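CIR protein (Plasmodium chabaudi chabaudi, PDB 6ZYV) is of unknown function but belongs to the Plasmodium-interspersed repeat (PIR) family of variant proteins, and is probably displayed on infected red blood cells. Local coordinates at residues V11-I24 against K58-F70. The protein carries 5 engineered substitutions. Residues are numbered along the deposited sequence; the frame is centred on the assembly and turned at random.
Sequences VCKDIKKIDDCLQI and KISAGFIWLLVMF
Ile-18 reaches across to Gly-62, where Ile-18 CD1 lies 3.5 Å from Gly-62 CA; a CB on Gly-62 would point at helix 8-20 and run into Ile-18 CG1, so the bare CA lets the branch lie on the backbone. Ile-18 has CG1 anti to its backbone N (chi1 -163°), which aims the long branch at Gly-62, and Ile-18 CG2 lies 3.9 Å from Leu-66 CD2. The Trp-65 ring brings its rim to helix 8-20, CZ3 meeting Asp-14 O at 3.5 Å in the ring plane, while Met-69, one turn on in the same helix, sets CG over one face, toward the rim. Asp-14 is short enough to sit as a knob among Trp-65, Leu-66, Met-69 and Phe-70, with OD2 against Met-69 CB; Lys-17 NZ, one turn on, makes a salt bridge to Asp-14 OD1 (3.2 Å). The flat Phe-70 ring offers a face to Val-11 CG2 and an edge to Ile-15 CG1. Past the helix end, Ile-24 CD1 meets Ile-59 CG1, and the aliphatic chain of Lys-58 runs by Leu-22 O. Disulfides Cys-12 to Cys-165 and Cys-21 to Cys-32 tether segment 11-24. Helices 8-20 and 55-71 run nearly antiparallel, their segments at 159°; helix 81-101 packs against both through Trp-94, Ile-98 and Ala-91, with helix 154-174 touching Ile-15.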
ATOM      1  N   VAL A  11      -3.432   4.735   6.015  1.00 47.31           N
ATOM      2  CA  VAL A  11      -2.863   4.103   4.819  1.00 45.70           C
ATOM      3  C   VAL A  11      -3.960   3.610   3.883  1.00 45.78           C
ATOM      4  O   VAL A  11      -3.921   3.909   2.687  1.00 45.96           O
ATOM      5  CB  VAL A  11      -1.893   2.979   5.232  1.00 45.21           C
ATOM      6  CG1 VAL A  11      -1.460   2.125   4.041  1.00 45.07           C
ATOM      7  CG2 VAL A  11      -0.686   3.548   5.960  1.00 44.80           C
ATOM      8  N   CYS A  12      -4.981   2.922   4.441  1.00 46.04           N
ATOM      9  CA  CYS A  12      -6.122   2.386   3.679  1.00 46.95           C
ATOM     10  C   CYS A  12      -6.950   3.499   3.043  1.00 47.82           C
ATOM     11  O   CYS A  12      -7.410   3.382   1.905  1.00 49.18           O
ATOM     12  CB  CYS A  12      -6.980   1.469   4.553  1.00 48.16           C
ATOM     13  SG  CYS A  12      -6.149  -0.061   5.056  1.00 51.12           S
ATOM     14  N   LYS A  13      -7.105   4.599   3.764  1.00 47.52           N
ATOM     15  CA  LYS A  13      -7.836   5.770   3.302  1.00 48.41           C
ATOM     16  C   LYS A  13      -7.078   6.440   2.160  1.00 46.71           C
ATOM     17  O   LYS A  13      -7.671   6.760   1.140  1.00 46.78           O
ATOM     18  CB  LYS A  13      -7.973   6.739   4.498  1.00 52.83           C
ATOM     19  CG  LYS A  13      -9.183   7.642   4.513  1.00 60.12           C
ATOM     20  CD  LYS A  13      -9.648   7.810   5.964  1.00 66.94           C
ATOM     21  CE  LYS A  13     -10.121   9.187   6.333  1.00 72.97           C
ATOM     22  NZ  LYS A  13     -10.514   9.233   7.775  1.00 75.44           N
ATOM     23  N   ASP A  14      -5.761   6.639   2.317  1.00 45.96           N
ATOM     24  CA  ASP A  14      -4.944   7.305   1.306  1.00 45.70           C
ATOM     25  C   ASP A  14      -4.848   6.506   0.027  1.00 45.70           C
ATOM     26  O   ASP A  14      -4.970   7.084  -1.050  1.00 45.69           O
ATOM     27  CB  ASP A  14      -3.542   7.637   1.848  1.00 46.33           C
ATOM     28  CG  ASP A  14      -3.550   8.579   3.034  1.00 49.76           C
ATOM     29  OD1 ASP A  14      -4.540   9.320   3.194  1.00 51.26           O
ATOM     30  OD2 ASP A  14      -2.580   8.537   3.834  1.00 51.10           O
ATOM     31  N   ILE A  15      -4.695   5.176   0.135  1.00 45.81           N
ATOM     32  CA  ILE A  15      -4.624   4.333  -1.056  1.00 47.12           C
ATOM     33  C   ILE A  15      -5.936   4.413  -1.837  1.00 49.29           C
ATOM     34  O   ILE A  15      -5.910   4.637  -3.054  1.00 49.16           O
ATOM     35  CB  ILE A  15      -4.207   2.865  -0.723  1.00 46.86           C
ATOM     36  CG1 ILE A  15      -2.738   2.803  -0.279  1.00 46.71           C
ATOM     37  CG2 ILE A  15      -4.452   1.953  -1.908  1.00 47.49           C
ATOM     38  CD1 ILE A  15      -2.254   1.458   0.203  1.00 46.93           C
ATOM     39  N   LYS A  16      -7.084   4.335  -1.131  1.00 51.27           N
ATOM     40  CA  LYS A  16      -8.373   4.464  -1.818  1.00 54.06           C
ATOM     41  C   LYS A  16      -8.507   5.811  -2.553  1.00 56.28           C
ATOM     42  O   LYS A  16      -8.946   5.860  -3.714  1.00 57.33           O
ATOM     43  CB  LYS A  16      -9.573   4.224  -0.887  1.00 57.42           C
ATOM     44  CG  LYS A  16     -10.918   4.334  -1.635  1.00 64.61           C
ATOM     45  CD  LYS A  16     -11.680   3.005  -1.707  1.00 71.84           C
ATOM     46  CE  LYS A  16     -13.082   3.112  -2.278  1.00 77.62           C
ATOM     47  NZ  LYS A  16     -13.050   3.551  -3.702  1.00 80.40           N
ATOM     48  N   LYS A  17      -8.074   6.896  -1.895  1.00 56.45           N
ATOM     49  CA  LYS A  17      -8.117   8.243  -2.473  1.00 57.49           C
ATOM     50  C   LYS A  17      -7.301   8.305  -3.789  1.00 58.80           C
ATOM     51  O   LYS A  17      -7.839   8.709  -4.823  1.00 58.87           O
ATOM     52  CB  LYS A  17      -7.600   9.283  -1.448  1.00 58.67           C
ATOM     53  CG  LYS A  17      -8.627  10.332  -1.040  1.00 63.86           C
ATOM     54  CD  LYS A  17      -8.191  11.159   0.201  1.00 67.77           C
ATOM     55  CE  LYS A  17      -7.947  10.326   1.462  1.00 70.44           C
ATOM     56  NZ  LYS A  17      -7.166  11.063   2.516  1.00 70.62           N
ATOM     57  N   ILE A  18      -6.034   7.826  -3.774  1.00 59.05           N
ATOM     58  CA  ILE A  18      -5.220   7.858  -4.977  1.00 60.63           C
ATOM     59  C   ILE A  18      -5.744   6.887  -6.055  1.00 62.75           C
ATOM     60  O   ILE A  18      -5.701   7.229  -7.234  1.00 63.00           O
ATOM     61  CB  ILE A  18      -3.695   7.699  -4.710  1.00 60.69           C
ATOM     62  CG1 ILE A  18      -2.877   8.144  -5.932  1.00 61.74           C
ATOM     63  CG2 ILE A  18      -3.317   6.289  -4.279  1.00 60.37           C
ATOM     64  CD1 ILE A  18      -3.229   9.542  -6.441  1.00 63.01           C
ATOM     65  N   ASP A  19      -6.292   5.727  -5.665  1.00 64.18           N
ATOM     66  CA  ASP A  19      -6.864   4.783  -6.620  1.00 67.10           C
ATOM     67  C   ASP A  19      -7.971   5.426  -7.463  1.00 70.51           C
ATOM     68  O   ASP A  19      -7.913   5.372  -8.697  1.00 71.04           O
ATOM     69  CB  ASP A  19      -7.424   3.538  -5.906  1.00 69.12           C
ATOM     70  CG  ASP A  19      -6.462   2.387  -5.760  1.00 73.90           C
ATOM     71  OD1 ASP A  19      -5.433   2.390  -6.452  1.00 74.22           O
ATOM     72  OD2 ASP A  19      -6.735   1.479  -4.934  1.00 77.12           O
ATOM     73  N   ASP A  20      -8.962   6.050  -6.813  1.00 72.55           N
ATOM     74  CA  ASP A  20     -10.061   6.678  -7.533  1.00 75.75           C
ATOM     75  C   ASP A  20      -9.589   7.808  -8.455  1.00 77.94           C
ATOM     76  O   ASP A  20     -10.218   8.054  -9.485  1.00 79.10           O
ATOM     77  CB  ASP A  20     -11.120   7.186  -6.538  1.00 78.80           C
ATOM     78  CG  ASP A  20     -11.637   6.106  -5.595  1.00 84.91           C
ATOM     79  OD1 ASP A  20     -11.530   4.908  -5.946  1.00 86.48           O
ATOM     80  OD2 ASP A  20     -12.138   6.456  -4.501  1.00 87.07           O
ATOM     81  N   CYS A  21      -8.472   8.462  -8.133  1.00 78.37           N
ATOM     82  CA  CYS A  21      -7.998   9.597  -8.901  1.00 80.53           C
ATOM     83  C   CYS A  21      -6.945   9.309  -9.917  1.00 82.44           C
ATOM     84  O   CYS A  21      -6.432  10.277 -10.469  1.00 82.88           O
ATOM     85  CB  CYS A  21      -7.524  10.694  -7.961  1.00 81.45           C
ATOM     86  SG  CYS A  21      -8.856  11.701  -7.281  1.00 87.64           S
ATOM     87  N   LEU A  22      -6.586   8.044 -10.172  1.00 83.63           N
ATOM     88  CA  LEU A  22      -5.469   7.772 -11.070  1.00 85.78           C
ATOM     89  C   LEU A  22      -5.691   8.219 -12.537  1.00 89.19           C
ATOM     90  O   LEU A  22      -4.707   8.416 -13.257  1.00 89.20           O
ATOM     91  CB  LEU A  22      -5.011   6.319 -10.986  1.00 85.62           C
ATOM     92  CG  LEU A  22      -3.490   6.118 -10.857  1.00 86.42           C
ATOM     93  CD1 LEU A  22      -2.855   7.038  -9.802  1.00 86.28           C
ATOM     94  CD2 LEU A  22      -3.168   4.695 -10.533  1.00 86.73           C
ATOM     95  N   GLN A  23      -6.949   8.428 -12.960  1.00 91.89           N
ATOM     96  CA  GLN A  23      -7.284   8.940 -14.299  1.00 95.10           C
ATOM     97  C   GLN A  23      -6.785   8.076 -15.474  1.00 97.73           C
ATOM     98  O   GLN A  23      -6.835   8.518 -16.625  1.00 98.97           O
ATOM     99  CB  GLN A  23      -6.798  10.396 -14.461  1.00 96.70           C
ATOM    100  CG  GLN A  23      -7.905  11.441 -14.394  1.00100.51           C
ATOM    101  CD  GLN A  23      -8.544  11.514 -13.035  1.00104.50           C
ATOM    102  OE1 GLN A  23      -9.608  10.929 -12.792  1.00106.63           O
ATOM    103  NE2 GLN A  23      -7.910  12.239 -12.118  1.00104.25           N
ATOM    104  N   ILE A  24      -6.319   6.857 -15.198  1.00 98.53           N
ATOM    105  CA  ILE A  24      -5.834   5.962 -16.241  1.00100.55           C
ATOM    106  C   ILE A  24      -6.979   5.110 -16.762  1.00103.32           C
ATOM    107  O   ILE A  24      -7.610   4.380 -15.999  1.00103.38           O
ATOM    108  CB  ILE A  24      -4.651   5.109 -15.729  1.00100.00           C
ATOM    109  CG1 ILE A  24      -3.458   6.002 -15.383  1.00 99.90           C
ATOM    110  CG2 ILE A  24      -4.260   4.036 -16.739  1.00100.94           C
ATOM    111  CD1 ILE A  24      -2.574   5.393 -14.505  1.00 99.94           C
ATOM    112  N   LYS A  58       1.020  10.204 -14.162  1.00 57.11           N
ATOM    113  CA  LYS A  58      -0.034  10.150 -13.150  1.00 56.36           C
ATOM    114  C   LYS A  58       0.305   9.151 -12.041  1.00 54.27           C
ATOM    115  O   LYS A  58       0.068   9.443 -10.869  1.00 53.99           O
ATOM    116  CB  LYS A  58      -1.383   9.792 -13.802  1.00 59.30           C
ATOM    117  CG  LYS A  58      -1.893  10.843 -14.779  1.00 64.75           C
ATOM    118  CD  LYS A  58      -3.133  10.356 -15.538  1.00 71.25           C
ATOM    119  CE  LYS A  58      -3.484  11.280 -16.674  1.00 76.65           C
ATOM    120  NZ  LYS A  58      -3.905  10.536 -17.899  1.00 80.04           N
ATOM    121  N   ILE A  59       0.855   7.972 -12.414  1.00 52.61           N
ATOM    122  CA  ILE A  59       1.253   6.940 -11.447  1.00 51.15           C
ATOM    123  C   ILE A  59       2.399   7.463 -10.598  1.00 50.56           C
ATOM    124  O   ILE A  59       2.383   7.305  -9.384  1.00 49.83           O
ATOM    125  CB  ILE A  59       1.640   5.607 -12.153  1.00 50.73           C
ATOM    126  CG1 ILE A  59       0.421   4.975 -12.824  1.00 52.36           C
ATOM    127  CG2 ILE A  59       2.254   4.622 -11.159  1.00 49.30           C
ATOM    128  CD1 ILE A  59       0.779   3.919 -13.887  1.00 54.30           C
ATOM    129  N   SER A  60       3.380   8.114 -11.239  1.00 50.63           N
ATOM    130  CA  SER A  60       4.525   8.679 -10.560  1.00 50.68           C
ATOM    131  C   SER A  60       4.082   9.739  -9.541  1.00 51.27           C
ATOM    132  O   SER A  60       4.508   9.690  -8.385  1.00 51.54           O
ATOM    133  CB  SER A  60       5.484   9.282 -11.583  1.00 52.48           C
ATOM    134  OG  SER A  60       6.547   9.999 -10.980  1.00 55.57           O
ATOM    135  N   ALA A  61       3.191  10.664  -9.957  1.00 50.66           N
ATOM    136  CA  ALA A  61       2.687  11.721  -9.090  1.00 50.20           C
ATOM    137  C   ALA A  61       1.832  11.149  -7.951  1.00 49.32           C
ATOM    138  O   ALA A  61       1.909  11.636  -6.833  1.00 49.58           O
ATOM    139  CB  ALA A  61       1.888  12.717  -9.911  1.00 50.51           C
ATOM    140  N   GLY A  62       1.047  10.113  -8.249  1.00 48.50           N
ATOM    141  CA  GLY A  62       0.203   9.425  -7.272  1.00 47.71           C
ATOM    142  C   GLY A  62       1.003   8.686  -6.219  1.00 45.77           C
ATOM    143  O   GLY A  62       0.626   8.656  -5.049  1.00 45.71           O
ATOM    144  N   PHE A  63       2.129   8.114  -6.628  1.00 44.27           N
ATOM    145  CA  PHE A  63       3.035   7.399  -5.744  1.00 43.02           C
ATOM    146  C   PHE A  63       3.721   8.378  -4.778  1.00 43.28           C
ATOM    147  O   PHE A  63       3.839   8.081  -3.593  1.00 43.51           O
ATOM    148  CB  PHE A  63       4.080   6.624  -6.568  1.00 42.05           C
ATOM    149  CG  PHE A  63       5.118   5.912  -5.738  1.00 41.55           C
ATOM    150  CD1 PHE A  63       4.851   4.671  -5.175  1.00 42.11           C
ATOM    151  CD2 PHE A  63       6.357   6.490  -5.508  1.00 42.18           C
ATOM    152  CE1 PHE A  63       5.804   4.023  -4.398  1.00 42.30           C
ATOM    153  CE2 PHE A  63       7.304   5.844  -4.738  1.00 43.00           C
ATOM    154  CZ  PHE A  63       7.018   4.616  -4.181  1.00 42.50           C
ATOM    155  N   ILE A  64       4.175   9.528  -5.283  1.00 43.62           N
ATOM    156  CA  ILE A  64       4.814  10.564  -4.471  1.00 44.18           C
ATOM    157  C   ILE A  64       3.798  11.171  -3.508  1.00 44.06           C
ATOM    158  O   ILE A  64       4.095  11.320  -2.322  1.00 44.24           O
ATOM    159  CB  ILE A  64       5.486  11.619  -5.358  1.00 45.19           C
ATOM    160  CG1 ILE A  64       6.651  10.972  -6.120  1.00 46.19           C
ATOM    161  CG2 ILE A  64       5.948  12.832  -4.553  1.00 45.86           C
ATOM    162  CD1 ILE A  64       7.108  11.805  -7.272  1.00 47.21           C
ATOM    163  N   TRP A  65       2.562  11.404  -3.975  1.00 43.25           N
ATOM    164  CA  TRP A  65       1.493  11.871  -3.104  1.00 43.21           C
ATOM    165  C   TRP A  65       1.275  10.885  -1.921  1.00 43.01           C
ATOM    166  O   TRP A  65       1.197  11.331  -0.788  1.00 44.07           O
ATOM    167  CB  TRP A  65       0.194  12.078  -3.901  1.00 43.16           C
ATOM    168  CG  TRP A  65      -0.934  12.616  -3.074  1.00 43.33           C
ATOM    169  CD1 TRP A  65      -1.224  13.927  -2.824  1.00 44.74           C
ATOM    170  CD2 TRP A  65      -1.916  11.847  -2.376  1.00 43.20           C
ATOM    171  NE1 TRP A  65      -2.330  14.019  -2.010  1.00 45.40           N
ATOM    172  CE2 TRP A  65      -2.757  12.751  -1.697  1.00 44.64           C
ATOM    173  CE3 TRP A  65      -2.153  10.479  -2.239  1.00 43.25           C
ATOM    174  CZ2 TRP A  65      -3.847  12.328  -0.941  1.00 45.28           C
ATOM    175  CZ3 TRP A  65      -3.201  10.062  -1.452  1.00 44.30           C
ATOM    176  CH2 TRP A  65      -4.055  10.982  -0.839  1.00 44.93           C
ATOM    177  N   LEU A  66       1.277   9.555  -2.185  1.00 41.93           N
ATOM    178  CA  LEU A  66       1.147   8.515  -1.171  1.00 41.78           C
ATOM    179  C   LEU A  66       2.223   8.609  -0.142  1.00 40.88           C
ATOM    180  O   LEU A  66       1.908   8.596   1.030  1.00 40.27           O
ATOM    181  CB  LEU A  66       1.218   7.085  -1.764  1.00 42.29           C
ATOM    182  CG  LEU A  66      -0.071   6.351  -2.099  1.00 44.25           C
ATOM    183  CD1 LEU A  66       0.222   4.844  -2.290  1.00 43.53           C
ATOM    184  CD2 LEU A  66      -1.178   6.620  -1.046  1.00 44.22           C
ATOM    185  N   LEU A  67       3.500   8.629  -0.569  1.00 40.90           N
ATOM    186  CA  LEU A  67       4.637   8.731   0.334  1.00 41.22           C
ATOM    187  C   LEU A  67       4.573   9.987   1.174  1.00 40.99           C
ATOM    188  O   LEU A  67       4.876   9.927   2.357  1.00 41.63           O
ATOM    189  CB  LEU A  67       5.968   8.713  -0.437  1.00 42.45           C
ATOM    190  CG  LEU A  67       6.469   7.373  -0.933  1.00 45.32           C
ATOM    191  CD1 LEU A  67       7.829   7.555  -1.637  1.00 46.74           C
ATOM    192  CD2 LEU A  67       6.601   6.376   0.227  1.00 45.76           C
ATOM    193  N   VAL A  68       4.177  11.121   0.576  1.00 41.13           N
ATOM    194  CA  VAL A  68       4.057  12.372   1.313  1.00 41.75           C
ATOM    195  C   VAL A  68       2.966  12.235   2.410  1.00 41.55           C
ATOM    196  O   VAL A  68       3.207  12.568   3.570  1.00 41.32           O
ATOM    197  CB  VAL A  68       3.811  13.562   0.363  1.00 43.17           C
ATOM    198  CG1 VAL A  68       3.349  14.801   1.127  1.00 43.35           C
ATOM    199  CG2 VAL A  68       5.073  13.879  -0.440  1.00 44.76           C
ATOM    200  N   MET A  69       1.811  11.664   2.054  1.00 41.06           N
ATOM    201  CA  MET A  69       0.727  11.453   3.008  1.00 41.36           C
ATOM    202  C   MET A  69       1.097  10.484   4.106  1.00 42.15           C
ATOM    203  O   MET A  69       0.736  10.721   5.240  1.00 43.81           O
ATOM    204  CB  MET A  69      -0.535  10.941   2.298  1.00 41.27           C
ATOM    205  CG  MET A  69      -1.171  11.962   1.413  1.00 43.22           C
ATOM    206  SD  MET A  69      -1.711  13.463   2.264  1.00 47.15           S
ATOM    207  CE  MET A  69      -2.951  12.776   3.405  1.00 41.06           C
ATOM    208  N   PHE A  70       1.786   9.380   3.786  1.00 41.43           N
ATOM    209  CA  PHE A  70       2.183   8.395   4.785  1.00 41.60           C
ATOM    210  C   PHE A  70       3.150   9.023   5.793  1.00 43.34           C
ATOM    211  O   PHE A  70       3.050   8.741   6.983  1.00 43.66           O
ATOM    212  CB  PHE A  70       2.851   7.155   4.144  1.00 39.94           C
ATOM    213  CG  PHE A  70       1.970   6.253   3.308  1.00 39.56           C
ATOM    214  CD1 PHE A  70       0.592   6.411   3.301  1.00 39.50           C
ATOM    215  CD2 PHE A  70       2.526   5.273   2.494  1.00 38.99           C
ATOM    216  CE1 PHE A  70      -0.206   5.600   2.508  1.00 39.64           C
ATOM    217  CE2 PHE A  70       1.722   4.432   1.735  1.00 38.74           C
ATOM    218  CZ  PHE A  70       0.366   4.597   1.741  1.00 38.84           C
TER